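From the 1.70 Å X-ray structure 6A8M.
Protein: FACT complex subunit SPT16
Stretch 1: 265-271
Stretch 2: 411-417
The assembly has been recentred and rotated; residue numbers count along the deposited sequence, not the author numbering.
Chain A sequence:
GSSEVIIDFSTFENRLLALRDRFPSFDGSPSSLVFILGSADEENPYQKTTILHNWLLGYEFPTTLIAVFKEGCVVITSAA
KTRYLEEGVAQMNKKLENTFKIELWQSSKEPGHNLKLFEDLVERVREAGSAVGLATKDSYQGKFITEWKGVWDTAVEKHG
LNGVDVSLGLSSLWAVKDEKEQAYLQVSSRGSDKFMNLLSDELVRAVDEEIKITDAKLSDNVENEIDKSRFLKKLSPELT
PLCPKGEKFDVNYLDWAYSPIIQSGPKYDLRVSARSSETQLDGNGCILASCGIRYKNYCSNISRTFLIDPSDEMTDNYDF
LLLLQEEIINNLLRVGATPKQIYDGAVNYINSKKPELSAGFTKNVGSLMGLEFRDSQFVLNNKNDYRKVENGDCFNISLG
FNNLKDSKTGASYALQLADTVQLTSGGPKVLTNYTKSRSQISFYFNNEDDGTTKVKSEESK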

# COMPACT_ATOMS: atom_id res chain seq x y z
N GLY A 265 6.99 1.06 -25.21
CA GLY A 265 8.16 1.58 -25.87
C GLY A 265 7.87 2.52 -27.03
O GLY A 265 6.73 2.68 -27.48
N PRO A 266 8.94 3.16 -27.58
CA PRO A 266 10.35 2.89 -27.26
C PRO A 266 10.86 3.55 -25.96
O PRO A 266 11.98 3.24 -25.52
CB PRO A 266 11.08 3.46 -28.48
CG PRO A 266 10.23 4.65 -28.89
CD PRO A 266 8.79 4.14 -28.67
N LYS A 267 10.09 4.44 -25.34
CA LYS A 267 10.50 5.05 -24.08
C LYS A 267 9.73 4.44 -22.92
O LYS A 267 8.50 4.34 -22.96
CB LYS A 267 10.29 6.56 -24.10
CG LYS A 267 10.99 7.23 -25.29
CD LYS A 267 12.50 7.06 -25.22
CE LYS A 267 13.19 7.83 -26.35
NZ LYS A 267 12.73 9.26 -26.35
N TYR A 268 10.46 4.03 -21.88
CA TYR A 268 9.86 3.42 -20.71
C TYR A 268 10.27 4.19 -19.46
O TYR A 268 11.30 4.87 -19.44
CB TYR A 268 10.27 1.96 -20.53
CG TYR A 268 10.18 1.06 -21.75
CD1 TYR A 268 11.16 1.08 -22.74
CD2 TYR A 268 9.14 0.15 -21.87
CE1 TYR A 268 11.08 0.22 -23.83
CE2 TYR A 268 9.06 -0.71 -22.95
CZ TYR A 268 10.03 -0.68 -23.93
OH TYR A 268 9.96 -1.56 -24.99
N ASP A 269 9.47 4.07 -18.42
CA ASP A 269 9.66 4.84 -17.20
C ASP A 269 9.36 3.91 -16.03
O ASP A 269 8.22 3.47 -15.86
CB ASP A 269 8.77 6.09 -17.19
CG ASP A 269 9.01 7.00 -15.99
OD1 ASP A 269 9.83 6.66 -15.09
OD2 ASP A 269 8.37 8.06 -15.95
N LEU A 270 10.38 3.57 -15.25
CA LEU A 270 10.24 2.67 -14.11
C LEU A 270 10.25 3.39 -12.77
O LEU A 270 10.23 2.74 -11.72
CB LEU A 270 11.36 1.63 -14.13
CG LEU A 270 11.49 0.89 -15.46
CD1 LEU A 270 12.49 -0.27 -15.39
CD2 LEU A 270 10.10 0.43 -15.91
N ARG A 271 10.29 4.72 -12.78
CA ARG A 271 10.22 5.47 -11.54
C ARG A 271 8.87 5.27 -10.86
O ARG A 271 7.86 4.95 -11.49
CB ARG A 271 10.46 6.96 -11.81
CG ARG A 271 11.82 7.23 -12.39
CD ARG A 271 11.92 8.69 -12.81
NE ARG A 271 10.90 9.01 -13.82
CZ ARG A 271 10.70 10.23 -14.31
NH1 ARG A 271 11.43 11.26 -13.87
NH2 ARG A 271 9.76 10.42 -15.24
N ALA A 411 17.15 -1.68 -31.19
CA ALA A 411 15.80 -1.52 -30.67
C ALA A 411 15.81 -1.28 -29.16
O ALA A 411 16.42 -2.02 -28.40
CB ALA A 411 14.97 -2.75 -31.01
N SER A 412 15.11 -0.23 -28.74
CA SER A 412 14.99 0.10 -27.32
C SER A 412 14.07 -0.89 -26.62
O SER A 412 13.01 -1.26 -27.15
CB SER A 412 14.44 1.51 -27.14
OG SER A 412 15.34 2.48 -27.65
N TYR A 413 14.44 -1.31 -25.41
CA TYR A 413 13.54 -2.13 -24.61
C TYR A 413 13.81 -1.92 -23.13
O TYR A 413 14.69 -1.15 -22.73
CB TYR A 413 13.63 -3.61 -24.99
CG TYR A 413 14.92 -4.34 -24.67
CD1 TYR A 413 16.02 -4.27 -25.52
CD2 TYR A 413 14.99 -5.18 -23.56
CE1 TYR A 413 17.19 -5.00 -25.24
CE2 TYR A 413 16.14 -5.90 -23.26
CZ TYR A 413 17.23 -5.81 -24.10
OH TYR A 413 18.36 -6.54 -23.81
N ALA A 414 12.98 -2.56 -22.32
CA ALA A 414 13.06 -2.47 -20.87
C ALA A 414 12.43 -3.74 -20.35
O ALA A 414 11.74 -4.45 -21.09
CB ALA A 414 12.36 -1.22 -20.32
N LEU A 415 12.70 -4.04 -19.10
CA LEU A 415 12.21 -5.27 -18.48
C LEU A 415 11.68 -4.94 -17.11
O LEU A 415 12.29 -4.17 -16.36
CB LEU A 415 13.32 -6.34 -18.34
CG LEU A 415 13.98 -6.75 -19.65
CD1 LEU A 415 15.22 -7.61 -19.38
CD2 LEU A 415 12.99 -7.50 -20.55
N GLN A 416 10.57 -5.57 -16.73
CA GLN A 416 10.06 -5.32 -15.40
C GLN A 416 9.23 -6.50 -14.94
O GLN A 416 8.40 -7.02 -15.68
CB GLN A 416 9.23 -4.03 -15.37
CG GLN A 416 8.73 -3.68 -13.99
CD GLN A 416 8.19 -2.28 -13.94
OE1 GLN A 416 7.23 -1.93 -14.67
NE2 GLN A 416 8.80 -1.45 -13.11
N LEU A 417 9.44 -6.91 -13.69
CA LEU A 417 8.71 -8.03 -13.11
C LEU A 417 8.39 -7.67 -11.67
O LEU A 417 9.29 -7.22 -10.96
CB LEU A 417 9.57 -9.30 -13.16
CG LEU A 417 8.93 -10.62 -12.76
CD1 LEU A 417 7.85 -11.00 -13.79
CD2 LEU A 417 9.99 -11.70 -12.65
O HOH W 1 11.07 -3.27 -27.37
O HOH W 2 8.31 0.77 -11.48

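Stretch 1 has no regular secondary structure, yet it runs beside the strand 412-417 at 31° and meets it in a simple two-residue register: Pro266 lies nearest Ser412, Tyr268 nearest Ala414 and Leu270 nearest Gln416. The CA-CA distance is 5.4 Å for Pro266 CA and Ser412 CA, 6.7 Å for Tyr268 CA and Ala414 CA and 8.1 Å for Leu270 CA and Gln416 CA, so the two chains splay apart along the contact. No direct hydrogen bond joins them; packing and two bridging waters do the work, over a modest 342 Å² of buried surface.

Gly265 touches nothing across the interface, but its backbone angles, phi 92° and psi 172°, explain its identity. A CB here would be jammed against the carbonyl oxygen of the preceding residue and would also clash with Tyr268 OH, at 2.6 Å. The first rule is therefore local: the absent side chain leaves room for the tyrosine hydroxyl three residues on.

Pro266 follows through a cis peptide bond, and its CB points sideways. The chains are closest here, and the backbone makes the nearest approach: Pro266 O comes within 3.4 Å of Ser412 CB, while Pro266 CB lies 4.1 Å from the same Ser412 CB. A short side chain facing this way suits so narrow a gap. Lys267 then points away and plays no part.

Tyr268 is the hub, touching three consecutive residues of the strand. Its CB is directed toward the strand, and with chi1 at -48° (m) the ring lies back along the chain, placing the hydroxyl beside Ser412 O. Ala414 CB sits over one face of the ring, 3.7 Å from the centroid of the Tyr268 ring and 21° off the normal, a CH-pi contact; its closest ring atom is Tyr268 CG, at 3.5 Å from Ala414 CB. The ring lies close against this methyl. Tyr268 CE1 reaches Tyr413 CA at 3.5 Å, using backbone surface, since the Tyr413 side chain departs from the opposite side of the strand. At the ring's edge, Tyr268 OH is 3.7 Å from Ser412 O, too far for a hydrogen bond, and water 1 makes the connection, donating to Tyr268 OH at 3.1 Å and to Ser412 O at 2.8 Å.

Asp269 points away, as alternation would predict, and makes no contact across the stretches.

Leu270 turns back toward the strand and fills the wider end of the gap. Leu270 CD2 packs 3.6 Å from Gln416 NE2, and Leu270 CD1 lies 4.0 Å from Leu415 O. The extended Gln416 side chain helps span the distance: water 2 accepts from Gln416 NE2 at 2.8 Å and donates to Leu270 O at 2.8 Å, linking side chain to backbone where the chains have drawn apart.

Arg271 itself makes no contact with the strand and pairs with Asp269 within its own stretch. Arg271 NH2 forms a salt bridge with Asp269 OD2 at 2.8 Å, Arg271 NE donates to Asp269 OD1 at 2.9 Å, and the backbone Arg271 N donates to that same Asp269 OD1 at 3.1 Å.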